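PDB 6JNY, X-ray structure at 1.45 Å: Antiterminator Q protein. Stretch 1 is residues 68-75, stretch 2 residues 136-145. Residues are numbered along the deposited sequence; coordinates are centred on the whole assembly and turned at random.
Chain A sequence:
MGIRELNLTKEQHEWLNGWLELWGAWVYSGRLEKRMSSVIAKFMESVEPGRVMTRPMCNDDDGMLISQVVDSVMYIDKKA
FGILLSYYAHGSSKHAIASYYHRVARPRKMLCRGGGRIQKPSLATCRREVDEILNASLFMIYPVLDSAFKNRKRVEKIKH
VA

Stretch 1 (68-75) QVVDSVMY
Stretch 2 (136-145) ASLFMIYPVL

Two helices of the Antiterminator Q protein pack here through apolar side chains. Residues 68-74 are helical and continue a helix that begins earlier in the chain. Residues 136-145 belong to a longer helix that extends beyond the stretch at both ends. The axes approach to 9.6 Å. Their N-to-C directions make an angle of 131°, so the helices run in roughly opposing senses but cross obliquely.

The register is as follows. Val69 CA lies 6.1 Å from Leu145 CA, Val73 CA 6.4 Å from Ile141 CA, and Met74 CA 7.4 Å from Ser137 CA. Most phi/psi values are ordinary for a helix, near -65/-42. In the first helix phi drifts to -96° at Val73 and -93° at Met74. Val73 N bonds to Val70 O at 3.2 Å and only weakly to Val69 O at 3.1 Å. Ser72 is p (chi1 77°), and its OG donates to Val69 O at 2.9 Å. In the second helix, Pro143 has no amide hydrogen, so its N makes no bond to the preceding turn, and the helix kinks there. The ladder resumes with Leu145 N to Ile141 O at 2.9 Å.

The main bump is Ile141 (chi1 m, chi2 t). Its CA-to-CB bond points sideways, but the end of the side chain comes nearer the first helix. It sits as a knob in a hole formed by Val69, Val70, Val73 and Met74. Ile141 CG2 is 4.3 Å from Val69 CG1, and Ile141 CG1 is 3.9 Å from Val73 CG1. Ile141 CD1 lies 4.3 Å from Val70 CG2 and 4.1 Å from Met74 SD.

Val69 and Val73, both t, point toward the second helix one turn apart. Val73 enters between Met140 and Val144: Val73 CG1 is 3.7 Å from Met140 CB, and Val73 CG2 is 3.7 Å from Val144 CG2. Val69 meets the next part of the helix. Val69 CG1 is 3.7 Å from Val144 CG1 and 3.8 Å from the backbone at Leu145 N, while Val69 CG2 is 4.0 Å from Leu145 CD1. Val144 (t) thus touches both valines. Leu145 is t, p. The closest CA pairs, Val69 with Leu145 and Val73 with Ile141, each include one of these valines.

Met74 fills the wider end. Its chi angles are all m, and this folded chain starts sideways before its end turns nearer the second helix. Met74 CE lies 3.3 Å from Ser137 OG, a close contact but not a hydrogen bond. Ser137 (m) has its hydroxyl bonded elsewhere in the structure. Met74 SD is 4.4 Å from Met140 CE; Met140 is m, t, p.

No hydrogen bond crosses between the stretches. The contact buries 450 Å², both sides summed, and rests on the fit of aliphatic and thioether groups.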

ATOM      1  N   GLN A  68      -0.302 -10.655  -7.359  1.00 17.36           N
ATOM      2  CA  GLN A  68      -1.608 -11.299  -7.283  1.00 18.74           C
ATOM      3  C   GLN A  68      -2.162 -11.219  -5.870  1.00 19.37           C
ATOM      4  O   GLN A  68      -3.359 -10.970  -5.676  1.00 19.45           O
ATOM      5  CB  GLN A  68      -1.491 -12.759  -7.723  1.00 20.67           C
ATOM      6  CG  GLN A  68      -1.159 -12.956  -9.191  1.00 30.23           C
ATOM      7  CD  GLN A  68      -1.346 -14.395  -9.634  1.00 38.60           C
ATOM      8  OE1 GLN A  68      -1.466 -14.677 -10.825  1.00 42.76           O
ATOM      9  NE2 GLN A  68      -1.379 -15.316  -8.670  1.00 40.98           N
ATOM     10  N   VAL A  69      -1.304 -11.408  -4.865  1.00 16.20           N
ATOM     11  CA  VAL A  69      -1.743 -11.266  -3.479  1.00 16.42           C
ATOM     12  C   VAL A  69      -2.211  -9.844  -3.213  1.00 16.73           C
ATOM     13  O   VAL A  69      -3.304  -9.616  -2.679  1.00 16.97           O
ATOM     14  CB  VAL A  69      -0.620 -11.696  -2.519  1.00 15.33           C
ATOM     15  CG1 VAL A  69      -0.907 -11.239  -1.110  1.00 17.59           C
ATOM     16  CG2 VAL A  69      -0.435 -13.195  -2.583  1.00 18.01           C
ATOM     17  N   VAL A  70      -1.383  -8.859  -3.564  1.00 15.31           N
ATOM     18  CA  VAL A  70      -1.714  -7.479  -3.235  1.00 16.13           C
ATOM     19  C   VAL A  70      -2.983  -7.038  -3.949  1.00 16.95           C
ATOM     20  O   VAL A  70      -3.858  -6.402  -3.351  1.00 16.66           O
ATOM     21  CB  VAL A  70      -0.525  -6.554  -3.542  1.00 15.84           C
ATOM     22  CG1 VAL A  70      -0.939  -5.102  -3.431  1.00 18.01           C
ATOM     23  CG2 VAL A  70       0.612  -6.865  -2.599  1.00 16.06           C
ATOM     24  N   ASP A  71      -3.113  -7.366  -5.233  1.00 18.44           N
ATOM     25  CA  ASP A  71      -4.306  -6.941  -5.954  1.00 21.34           C
ATOM     26  C   ASP A  71      -5.554  -7.579  -5.367  1.00 18.72           C
ATOM     27  O   ASP A  71      -6.596  -6.922  -5.243  1.00 20.91           O
ATOM     28  CB  ASP A  71      -4.193  -7.283  -7.439  1.00 19.33           C
ATOM     29  CG  ASP A  71      -5.306  -6.652  -8.261  1.00 22.40           C
ATOM     30  OD1 ASP A  71      -5.209  -5.450  -8.579  1.00 22.93           O
ATOM     31  OD2 ASP A  71      -6.288  -7.354  -8.576  1.00 23.90           O
ATOM     32  N   SER A  72      -5.463  -8.857  -4.996  1.00 17.74           N
ATOM     33  CA  SER A  72      -6.621  -9.582  -4.487  1.00 19.42           C
ATOM     34  C   SER A  72      -7.043  -9.104  -3.104  1.00 19.33           C
ATOM     35  O   SER A  72      -8.171  -9.382  -2.675  1.00 21.85           O
ATOM     36  CB  SER A  72      -6.304 -11.073  -4.438  1.00 19.30           C
ATOM     37  OG  SER A  72      -5.483 -11.383  -3.335  1.00 24.08           O
ATOM     38  N   VAL A  73      -6.159  -8.427  -2.383  1.00 18.40           N
ATOM     39  CA  VAL A  73      -6.467  -7.884  -1.072  1.00 16.53           C
ATOM     40  C   VAL A  73      -6.878  -6.418  -1.157  1.00 18.77           C
ATOM     41  O   VAL A  73      -7.836  -6.003  -0.505  1.00 20.59           O
ATOM     42  CB  VAL A  73      -5.252  -8.076  -0.135  1.00 17.80           C
ATOM     43  CG1 VAL A  73      -5.367  -7.199   1.101  1.00 18.73           C
ATOM     44  CG2 VAL A  73      -5.095  -9.557   0.246  1.00 21.10           C
ATOM     45  N   MET A  74      -6.156  -5.623  -1.949  1.00 17.16           N
ATOM     46  CA  MET A  74      -6.274  -4.174  -1.929  1.00 17.40           C
ATOM     47  C   MET A  74      -7.264  -3.611  -2.935  1.00 19.47           C
ATOM     48  O   MET A  74      -7.510  -2.397  -2.915  1.00 19.93           O
ATOM     49  CB  MET A  74      -4.904  -3.535  -2.192  1.00 19.14           C
ATOM     50  CG  MET A  74      -3.835  -3.905  -1.171  1.00 17.24           C
ATOM     51  SD  MET A  74      -4.266  -3.423   0.513  1.00 18.86           S
ATOM     52  CE  MET A  74      -4.557  -1.667   0.299  1.00 23.49           C
ATOM     53  N   TYR A  75      -7.818  -4.438  -3.832  1.00 20.12           N
ATOM     54  CA  TYR A  75      -8.746  -3.901  -4.822  1.00 21.76           C
ATOM     55  C   TYR A  75      -9.956  -3.256  -4.164  1.00 21.71           C
ATOM     56  O   TYR A  75     -10.604  -2.411  -4.783  1.00 23.81           O
ATOM     57  CB  TYR A  75      -9.202  -4.994  -5.799  1.00 22.97           C
ATOM     58  CG  TYR A  75     -10.285  -5.893  -5.228  1.00 21.57           C
ATOM     59  CD1 TYR A  75      -9.959  -7.017  -4.479  1.00 20.34           C
ATOM     60  CD2 TYR A  75     -11.636  -5.604  -5.420  1.00 25.28           C
ATOM     61  CE1 TYR A  75     -10.943  -7.836  -3.944  1.00 23.74           C
ATOM     62  CE2 TYR A  75     -12.619  -6.406  -4.881  1.00 23.08           C
ATOM     63  CZ  TYR A  75     -12.270  -7.521  -4.150  1.00 25.91           C
ATOM     64  OH  TYR A  75     -13.257  -8.322  -3.616  1.00 25.95           O
ATOM     65  N   ALA A 136      -2.727  -0.612   8.176  1.00 15.11           N
ATOM     66  CA  ALA A 136      -3.890  -1.469   7.977  1.00 17.59           C
ATOM     67  C   ALA A 136      -3.717  -2.320   6.730  1.00 15.82           C
ATOM     68  O   ALA A 136      -4.126  -3.491   6.702  1.00 17.05           O
ATOM     69  CB  ALA A 136      -5.139  -0.598   7.865  1.00 16.99           C
ATOM     70  N   SER A 137      -3.112  -1.755   5.688  1.00 14.19           N
ATOM     71  CA  SER A 137      -2.871  -2.520   4.468  1.00 15.10           C
ATOM     72  C   SER A 137      -1.907  -3.672   4.715  1.00 15.56           C
ATOM     73  O   SER A 137      -2.146  -4.790   4.251  1.00 15.80           O
ATOM     74  CB  SER A 137      -2.324  -1.605   3.374  1.00 14.79           C
ATOM     75  OG  SER A 137      -3.223  -0.537   3.085  1.00 17.25           O
ATOM     76  N   LEU A 138      -0.814  -3.432   5.444  1.00 15.89           N
ATOM     77  CA  LEU A 138       0.118  -4.518   5.731  1.00 15.09           C
ATOM     78  C   LEU A 138      -0.538  -5.594   6.574  1.00 16.05           C
ATOM     79  O   LEU A 138      -0.284  -6.784   6.377  1.00 15.29           O
ATOM     80  CB  LEU A 138       1.369  -3.985   6.427  1.00 15.98           C
ATOM     81  CG  LEU A 138       2.509  -3.606   5.473  1.00 17.01           C
ATOM     82  CD1 LEU A 138       2.165  -2.420   4.583  1.00 19.88           C
ATOM     83  CD2 LEU A 138       3.768  -3.371   6.267  1.00 20.27           C
ATOM     84  N   PHE A 139      -1.389  -5.194   7.510  1.00 15.35           N
ATOM     85  CA  PHE A 139      -2.108  -6.177   8.312  1.00 16.03           C
ATOM     86  C   PHE A 139      -2.968  -7.084   7.440  1.00 16.50           C
ATOM     87  O   PHE A 139      -3.032  -8.303   7.673  1.00 17.86           O
ATOM     88  CB  PHE A 139      -2.949  -5.449   9.360  1.00 16.49           C
ATOM     89  CG  PHE A 139      -3.645  -6.377  10.310  1.00 20.58           C
ATOM     90  CD1 PHE A 139      -2.984  -6.870  11.417  1.00 20.27           C
ATOM     91  CD2 PHE A 139      -4.946  -6.775  10.069  1.00 22.70           C
ATOM     92  CE1 PHE A 139      -3.623  -7.742  12.291  1.00 24.91           C
ATOM     93  CE2 PHE A 139      -5.587  -7.651  10.932  1.00 24.63           C
ATOM     94  CZ  PHE A 139      -4.922  -8.126  12.037  1.00 22.36           C
ATOM     95  N   MET A 140      -3.650  -6.506   6.449  1.00 15.43           N
ATOM     96  CA  MET A 140      -4.499  -7.288   5.549  1.00 16.46           C
ATOM     97  C   MET A 140      -3.661  -8.176   4.641  1.00 17.22           C
ATOM     98  O   MET A 140      -4.053  -9.311   4.324  1.00 18.98           O
ATOM     99  CB  MET A 140      -5.350  -6.362   4.687  1.00 18.70           C
ATOM    100  CG  MET A 140      -6.395  -5.544   5.423  1.00 26.39           C
ATOM    101  SD  MET A 140      -6.842  -4.092   4.436  1.00 38.38           S
ATOM    102  CE  MET A 140      -7.628  -4.876   3.032  1.00 33.80           C
ATOM    103  N   ILE A 141      -2.523  -7.662   4.177  1.00 14.57           N
ATOM    104  CA  ILE A 141      -1.717  -8.397   3.214  1.00 14.74           C
ATOM    105  C   ILE A 141      -1.002  -9.581   3.863  1.00 14.75           C
ATOM    106  O   ILE A 141      -0.889 -10.652   3.255  1.00 14.86           O
ATOM    107  CB  ILE A 141      -0.746  -7.440   2.499  1.00 12.64           C
ATOM    108  CG1 ILE A 141      -1.516  -6.507   1.574  1.00 13.61           C
ATOM    109  CG2 ILE A 141       0.266  -8.224   1.693  1.00 13.61           C
ATOM    110  CD1 ILE A 141      -0.691  -5.286   1.164  1.00 13.23           C
ATOM    111  N   TYR A 142      -0.512  -9.426   5.091  1.00 15.19           N
ATOM    112  CA  TYR A 142       0.385 -10.399   5.710  1.00 15.86           C
ATOM    113  C   TYR A 142      -0.114 -11.850   5.665  1.00 16.35           C
ATOM    114  O   TYR A 142       0.609 -12.720   5.160  1.00 15.53           O
ATOM    115  CB  TYR A 142       0.750 -10.009   7.158  1.00 18.11           C
ATOM    116  CG  TYR A 142       1.495 -11.123   7.856  1.00 17.88           C
ATOM    117  CD1 TYR A 142       2.852 -11.308   7.640  1.00 19.57           C
ATOM    118  CD2 TYR A 142       0.828 -12.044   8.660  1.00 19.58           C
ATOM    119  CE1 TYR A 142       3.547 -12.344   8.227  1.00 21.06           C
ATOM    120  CE2 TYR A 142       1.514 -13.092   9.247  1.00 19.77           C
ATOM    121  CZ  TYR A 142       2.875 -13.232   9.033  1.00 23.03           C
ATOM    122  OH  TYR A 142       3.566 -14.273   9.624  1.00 27.23           O
ATOM    123  N   PRO A 143      -1.301 -12.178   6.191  1.00 16.92           N
ATOM    124  CA  PRO A 143      -1.694 -13.600   6.188  1.00 17.43           C
ATOM    125  C   PRO A 143      -1.861 -14.154   4.796  1.00 17.93           C
ATOM    126  O   PRO A 143      -1.609 -15.346   4.574  1.00 17.98           O
ATOM    127  CB  PRO A 143      -3.021 -13.607   6.948  1.00 19.50           C
ATOM    128  CG  PRO A 143      -3.581 -12.240   6.737  1.00 20.72           C
ATOM    129  CD  PRO A 143      -2.384 -11.318   6.711  1.00 19.02           C
ATOM    130  N   VAL A 144      -2.271 -13.322   3.846  1.00 16.12           N
ATOM    131  CA  VAL A 144      -2.470 -13.789   2.482  1.00 16.51           C
ATOM    132  C   VAL A 144      -1.139 -14.058   1.805  1.00 16.95           C
ATOM    133  O   VAL A 144      -1.003 -15.021   1.041  1.00 16.89           O
ATOM    134  CB  VAL A 144      -3.332 -12.794   1.688  1.00 18.02           C
ATOM    135  CG1 VAL A 144      -3.657 -13.348   0.311  1.00 19.50           C
ATOM    136  CG2 VAL A 144      -4.609 -12.490   2.455  1.00 20.33           C
ATOM    137  N   LEU A 145      -0.142 -13.200   2.032  1.00 16.33           N
ATOM    138  CA  LEU A 145       1.158 -13.439   1.420  1.00 15.85           C
ATOM    139  C   LEU A 145       1.865 -14.606   2.084  1.00 15.84           C
ATOM    140  O   LEU A 145       2.505 -15.416   1.405  1.00 16.73           O
ATOM    141  CB  LEU A 145       2.030 -12.183   1.497  1.00 16.13           C
ATOM    142  CG  LEU A 145       3.349 -12.346   0.716  1.00 14.63           C
ATOM    143  CD1 LEU A 145       3.079 -12.616  -0.756  1.00 16.00           C
ATOM    144  CD2 LEU A 145       4.299 -11.152   0.874  1.00 16.86           C
TER